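Long-range contact in lipid binding protein (Grifola frondosa, PDB 5H0Q), which binds lipid and probably recognises membrane domains rich in sphingomyelin together with cholesterol: residues C117-G131 with Q143-W155. Numbering follows the deposited sequence.
Sequences CIVYGTTDNLDIFSG and QVLVEVRQSGHWW
D127, F129 and G131 exchange paired backbone hydrogen bonds with R149, E147 and L145, joining strands 126-131 and 143-150 antiparallel. Beyond the paired strands, S151 N donates to N125 O at 3.0 Å, from above the carbonyl plane.

The D127 carboxylate grips the type II turn Q150-H153 after the second strand. G152 N donates to OD2 of D127 at 2.9 Å, nearly straight but from above the carboxylate plane. A water donates to the same OD2 and accepts from W154 N, and so links the carboxylate to the W154 backbone. K76 adds a salt bridge to this oxygen, which probably favours the charged form of D127.

Aromatic packing lies on the same face. CB of F129 sits over the six-membered ring of W154, 3.5 Å from its centroid, in a CH-pi contact. The F129 ring meets the indole obliquely, planes at 39°. SG of C117 touches the edge of W155 at CH2, 3.8 Å away. M163 of helix 160-169 also packs on F129 and W154.

On the face of I128 and V148, V148 CG1 also touches L126 CD1 at 4.0 Å. The arrangement is a beta hairpin at one edge of a five-stranded antiparallel sheet, its second strand leading through the turn to W154 and W155, which pack back on the sheet.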
loop_
_atom_site.group_PDB
_atom_site.type_symbol
_atom_site.label_atom_id
_atom_site.label_comp_id
_atom_site.label_asym_id
_atom_site.label_seq_id
_atom_site.Cartn_x
_atom_site.Cartn_y
_atom_site.Cartn_z
ATOM N N CYS A 117 -8.623 -2.817 -4.070
ATOM C CA CYS A 117 -7.192 -3.025 -4.202
ATOM C C CYS A 117 -6.571 -1.929 -5.043
ATOM O O CYS A 117 -7.255 -1.194 -5.766
ATOM C CB CYS A 117 -6.903 -4.392 -4.805
ATOM S SG CYS A 117 -7.314 -4.497 -6.591
ATOM N N ILE A 118 -5.270 -1.791 -4.879
ATOM C CA ILE A 118 -4.436 -1.001 -5.766
ATOM C C ILE A 118 -3.290 -1.903 -6.183
ATOM O O ILE A 118 -2.801 -2.699 -5.376
ATOM C CB ILE A 118 -3.910 0.296 -5.107
ATOM C CG1 ILE A 118 -5.088 1.193 -4.738
ATOM C CG2 ILE A 118 -3.006 1.047 -6.085
ATOM C CD1 ILE A 118 -4.694 2.560 -4.238
ATOM N N VAL A 119 -2.890 -1.797 -7.440
ATOM C CA VAL A 119 -1.774 -2.560 -7.988
ATOM C C VAL A 119 -0.722 -1.552 -8.413
ATOM O O VAL A 119 -0.999 -0.671 -9.241
ATOM C CB VAL A 119 -2.187 -3.443 -9.173
ATOM C CG1 VAL A 119 -0.956 -4.162 -9.716
ATOM C CG2 VAL A 119 -3.234 -4.442 -8.764
ATOM N N TYR A 120 0.466 -1.657 -7.829
ATOM C CA TYR A 120 1.584 -0.789 -8.169
ATOM C C TYR A 120 2.612 -1.550 -8.997
ATOM O O TYR A 120 2.937 -2.698 -8.687
ATOM C CB TYR A 120 2.282 -0.245 -6.913
ATOM C CG TYR A 120 1.465 0.727 -6.089
ATOM C CD1 TYR A 120 1.228 2.013 -6.546
ATOM C CD2 TYR A 120 0.905 0.339 -4.885
ATOM C CE1 TYR A 120 0.456 2.904 -5.801
ATOM C CE2 TYR A 120 0.148 1.226 -4.138
ATOM C CZ TYR A 120 -0.074 2.489 -4.616
ATOM O OH TYR A 120 -0.832 3.341 -3.861
ATOM N N GLY A 121 3.170 -0.884 -10.001
ATOM C CA GLY A 121 4.243 -1.445 -10.808
ATOM C C GLY A 121 5.596 -0.901 -10.388
ATOM O O GLY A 121 5.726 0.273 -10.048
ATOM N N THR A 122 6.609 -1.753 -10.477
ATOM C CA THR A 122 7.984 -1.386 -10.176
ATOM C C THR A 122 8.785 -1.214 -11.457
ATOM O O THR A 122 8.369 -1.604 -12.543
ATOM C CB THR A 122 8.652 -2.448 -9.302
ATOM O OG1 THR A 122 8.872 -3.645 -10.085
ATOM C CG2 THR A 122 7.828 -2.740 -8.041
ATOM N N THR A 123 9.993 -0.678 -11.300
ATOM C CA THR A 123 10.852 -0.450 -12.455
ATOM C C THR A 123 11.425 -1.744 -13.006
ATOM O O THR A 123 11.830 -1.772 -14.174
ATOM C CB THR A 123 12.003 0.494 -12.087
ATOM O OG1 THR A 123 12.638 0.018 -10.897
ATOM C CG2 THR A 123 11.484 1.895 -11.863
ATOM N N ASP A 124 11.491 -2.797 -12.189
ATOM C CA ASP A 124 11.941 -4.099 -12.665
ATOM C C ASP A 124 10.776 -5.001 -13.049
ATOM O O ASP A 124 10.915 -6.232 -13.060
ATOM C CB ASP A 124 12.858 -4.773 -11.638
ATOM C CG ASP A 124 12.273 -4.841 -10.261
ATOM O OD1 ASP A 124 11.274 -4.150 -9.997
ATOM O OD2 ASP A 124 12.843 -5.559 -9.416
ATOM N N ASN A 125 9.633 -4.399 -13.395
ATOM C CA ASN A 125 8.560 -5.080 -14.122
ATOM C C ASN A 125 7.894 -6.142 -13.268
ATOM O O ASN A 125 7.557 -7.230 -13.758
ATOM C CB ASN A 125 9.069 -5.686 -15.433
ATOM C CG ASN A 125 9.358 -4.634 -16.472
ATOM O OD1 ASN A 125 8.557 -3.722 -16.675
ATOM N ND2 ASN A 125 10.510 -4.736 -17.121
ATOM N N LEU A 126 7.691 -5.787 -11.992
ATOM C CA LEU A 126 6.840 -6.497 -11.062
ATOM C C LEU A 126 5.614 -5.639 -10.769
ATOM O O LEU A 126 5.659 -4.406 -10.833
ATOM C CB LEU A 126 7.581 -6.814 -9.747
ATOM C CG LEU A 126 8.815 -7.706 -9.928
ATOM C CD1 LEU A 126 9.450 -7.984 -8.588
ATOM C CD2 LEU A 126 8.486 -9.020 -10.635
ATOM N N ASP A 127 4.513 -6.300 -10.470
ATOM C CA ASP A 127 3.317 -5.638 -9.984
ATOM C C ASP A 127 3.042 -6.122 -8.575
ATOM O O ASP A 127 3.199 -7.317 -8.271
ATOM C CB ASP A 127 2.100 -5.920 -10.866
ATOM C CG ASP A 127 2.047 -5.045 -12.098
ATOM O OD1 ASP A 127 2.836 -4.093 -12.199
ATOM O OD2 ASP A 127 1.207 -5.316 -12.976
ATOM N N ILE A 128 2.610 -5.190 -7.727
ATOM C CA ILE A 128 2.310 -5.499 -6.346
ATOM C C ILE A 128 0.827 -5.266 -6.144
ATOM O O ILE A 128 0.379 -4.116 -6.176
ATOM C CB ILE A 128 3.112 -4.636 -5.379
ATOM C CG1 ILE A 128 4.602 -4.758 -5.643
ATOM C CG2 ILE A 128 2.772 -5.056 -3.954
ATOM C CD1 ILE A 128 5.451 -3.728 -4.937
ATOM N N PHE A 129 0.085 -6.337 -5.879
ATOM C CA PHE A 129 -1.329 -6.252 -5.519
ATOM C C PHE A 129 -1.451 -5.953 -4.028
ATOM O O PHE A 129 -0.879 -6.665 -3.204
ATOM C CB PHE A 129 -2.007 -7.577 -5.861
ATOM C CG PHE A 129 -3.460 -7.669 -5.474
ATOM C CD1 PHE A 129 -3.819 -7.935 -4.165
ATOM C CD2 PHE A 129 -4.461 -7.542 -6.421
ATOM C CE1 PHE A 129 -5.149 -8.043 -3.795
ATOM C CE2 PHE A 129 -5.805 -7.660 -6.061
ATOM C CZ PHE A 129 -6.145 -7.924 -4.743
ATOM N N SER A 130 -2.188 -4.892 -3.682
ATOM C CA SER A 130 -2.432 -4.543 -2.292
ATOM C C SER A 130 -3.935 -4.414 -2.102
ATOM O O SER A 130 -4.549 -3.473 -2.612
ATOM C CB SER A 130 -1.713 -3.254 -1.931
ATOM O OG SER A 130 -0.327 -3.390 -2.193
ATOM N N GLY A 131 -4.512 -5.359 -1.379
ATOM C CA GLY A 131 -5.946 -5.434 -1.248
ATOM C C GLY A 131 -6.406 -5.443 0.197
ATOM O O GLY A 131 -5.692 -5.859 1.106
ATOM N N GLN A 143 -9.526 -7.860 6.894
ATOM C CA GLN A 143 -8.545 -8.644 6.144
ATOM C C GLN A 143 -7.669 -7.746 5.288
ATOM O O GLN A 143 -8.106 -6.696 4.804
ATOM C CB GLN A 143 -9.228 -9.693 5.237
ATOM C CG GLN A 143 -10.127 -10.679 5.990
ATOM C CD GLN A 143 -9.367 -11.520 6.992
ATOM O OE1 GLN A 143 -8.223 -11.920 6.752
ATOM N NE2 GLN A 143 -10.002 -11.809 8.119
ATOM N N VAL A 144 -6.434 -8.209 5.044
ATOM C CA VAL A 144 -5.483 -7.521 4.180
ATOM C C VAL A 144 -4.708 -8.580 3.402
ATOM O O VAL A 144 -4.516 -9.697 3.882
ATOM C CB VAL A 144 -4.534 -6.616 4.989
ATOM C CG1 VAL A 144 -3.656 -7.444 5.886
ATOM C CG2 VAL A 144 -3.724 -5.726 4.097
ATOM N N LEU A 145 -4.261 -8.219 2.192
ATOM C CA LEU A 145 -3.604 -9.183 1.315
ATOM C C LEU A 145 -2.630 -8.471 0.399
ATOM O O LEU A 145 -3.011 -7.508 -0.275
ATOM C CB LEU A 145 -4.633 -9.917 0.469
ATOM C CG LEU A 145 -4.079 -10.944 -0.528
ATOM C CD1 LEU A 145 -3.535 -12.119 0.229
ATOM C CD2 LEU A 145 -5.157 -11.340 -1.500
ATOM N N VAL A 146 -1.392 -8.963 0.336
ATOM C CA VAL A 146 -0.437 -8.471 -0.647
ATOM C C VAL A 146 0.051 -9.654 -1.473
ATOM O O VAL A 146 0.170 -10.773 -0.974
ATOM C CB VAL A 146 0.764 -7.723 -0.029
ATOM C CG1 VAL A 146 0.299 -6.441 0.622
ATOM C CG2 VAL A 146 1.467 -8.615 0.981
ATOM N N GLU A 147 0.307 -9.394 -2.748
ATOM C CA GLU A 147 0.962 -10.367 -3.630
ATOM C C GLU A 147 1.911 -9.626 -4.547
ATOM O O GLU A 147 1.518 -8.626 -5.155
ATOM C CB GLU A 147 -0.033 -11.149 -4.475
ATOM C CG GLU A 147 -0.794 -12.182 -3.690
ATOM C CD GLU A 147 -1.687 -13.073 -4.550
ATOM O OE1 GLU A 147 -1.738 -12.874 -5.781
ATOM O OE2 GLU A 147 -2.369 -13.943 -3.966
ATOM N N VAL A 148 3.142 -10.118 -4.655
ATOM C CA VAL A 148 4.103 -9.616 -5.629
ATOM C C VAL A 148 4.155 -10.636 -6.756
ATOM O O VAL A 148 4.348 -11.821 -6.498
ATOM C CB VAL A 148 5.503 -9.417 -5.023
ATOM C CG1 VAL A 148 6.409 -8.685 -6.008
ATOM C CG2 VAL A 148 5.445 -8.653 -3.709
ATOM N N ARG A 149 3.955 -10.178 -7.988
ATOM C CA ARG A 149 3.955 -11.043 -9.164
ATOM C C ARG A 149 4.582 -10.306 -10.344
ATOM O O ARG A 149 4.916 -9.128 -10.264
ATOM C CB ARG A 149 2.531 -11.490 -9.522
ATOM C CG ARG A 149 1.868 -12.378 -8.482
ATOM C CD ARG A 149 2.545 -13.718 -8.304
ATOM N NE ARG A 149 1.761 -14.628 -7.459
ATOM C CZ ARG A 149 1.782 -14.664 -6.126
ATOM N NH1 ARG A 149 2.571 -13.849 -5.451
ATOM N NH2 ARG A 149 1.026 -15.547 -5.471
ATOM N N GLN A 150 4.733 -11.032 -11.457
ATOM C CA GLN A 150 5.199 -10.405 -12.685
ATOM C C GLN A 150 4.216 -9.324 -13.120
ATOM O O GLN A 150 3.002 -9.442 -12.925
ATOM C CB GLN A 150 5.356 -11.447 -13.805
ATOM C CG GLN A 150 6.447 -12.452 -13.553
ATOM C CD GLN A 150 7.789 -11.988 -14.074
ATOM O OE1 GLN A 150 7.862 -11.092 -14.908
ATOM N NE2 GLN A 150 8.860 -12.595 -13.581
ATOM N N SER A 151 4.752 -8.279 -13.745
ATOM C CA SER A 151 3.923 -7.220 -14.306
ATOM C C SER A 151 2.855 -7.803 -15.217
ATOM O O SER A 151 3.118 -8.724 -15.993
ATOM C CB SER A 151 4.789 -6.233 -15.090
ATOM O OG SER A 151 3.987 -5.233 -15.695
ATOM N N GLY A 152 1.642 -7.258 -15.128
ATOM C CA GLY A 152 0.525 -7.727 -15.927
ATOM C C GLY A 152 -0.204 -8.927 -15.368
ATOM O O GLY A 152 -1.178 -9.386 -15.983
ATOM N N HIS A 153 0.212 -9.435 -14.208
ATOM C CA HIS A 153 -0.418 -10.622 -13.637
ATOM C C HIS A 153 -1.915 -10.425 -13.429
ATOM O O HIS A 153 -2.702 -11.358 -13.626
ATOM C CB HIS A 153 0.269 -10.968 -12.322
ATOM C CG HIS A 153 -0.171 -12.265 -11.726
ATOM N ND1 HIS A 153 -1.309 -12.388 -10.962
ATOM C CD2 HIS A 153 0.387 -13.496 -11.773
ATOM C CE1 HIS A 153 -1.438 -13.643 -10.568
ATOM N NE2 HIS A 153 -0.420 -14.333 -11.042
ATOM N N TRP A 154 -2.324 -9.234 -12.997
ATOM C CA TRP A 154 -3.748 -8.936 -12.816
ATOM C C TRP A 154 -4.180 -8.146 -14.036
ATOM O O TRP A 154 -3.477 -7.216 -14.420
ATOM C CB TRP A 154 -4.019 -8.148 -11.501
ATOM C CG TRP A 154 -3.614 -8.996 -10.307
ATOM C CD1 TRP A 154 -4.345 -9.988 -9.726
ATOM C CD2 TRP A 154 -2.337 -8.995 -9.639
ATOM N NE1 TRP A 154 -3.616 -10.600 -8.739
ATOM C CE2 TRP A 154 -2.384 -10.007 -8.659
ATOM C CE3 TRP A 154 -1.167 -8.238 -9.774
ATOM C CZ2 TRP A 154 -1.306 -10.288 -7.824
ATOM C CZ3 TRP A 154 -0.110 -8.505 -8.937
ATOM C CH2 TRP A 154 -0.175 -9.535 -7.987
ATOM N N TRP A 155 -5.320 -8.464 -14.650
ATOM C CA TRP A 155 -6.267 -9.479 -14.205
ATOM C C TRP A 155 -6.141 -10.798 -14.973
ATOM O O TRP A 155 -6.870 -11.737 -14.709
ATOM C CB TRP A 155 -7.699 -8.944 -14.354
ATOM C CG TRP A 155 -7.919 -7.676 -13.611
ATOM C CD1 TRP A 155 -8.073 -6.426 -14.135
ATOM C CD2 TRP A 155 -7.993 -7.527 -12.196
ATOM N NE1 TRP A 155 -8.229 -5.507 -13.129
ATOM C CE2 TRP A 155 -8.185 -6.160 -11.927
ATOM C CE3 TRP A 155 -7.903 -8.419 -11.126
ATOM C CZ2 TRP A 155 -8.307 -5.664 -10.639
ATOM C CZ3 TRP A 155 -8.014 -7.924 -9.846
ATOM C CH2 TRP A 155 -8.213 -6.561 -9.610
HETATM O O HOH W 1 -1.140 -6.569 -12.820
#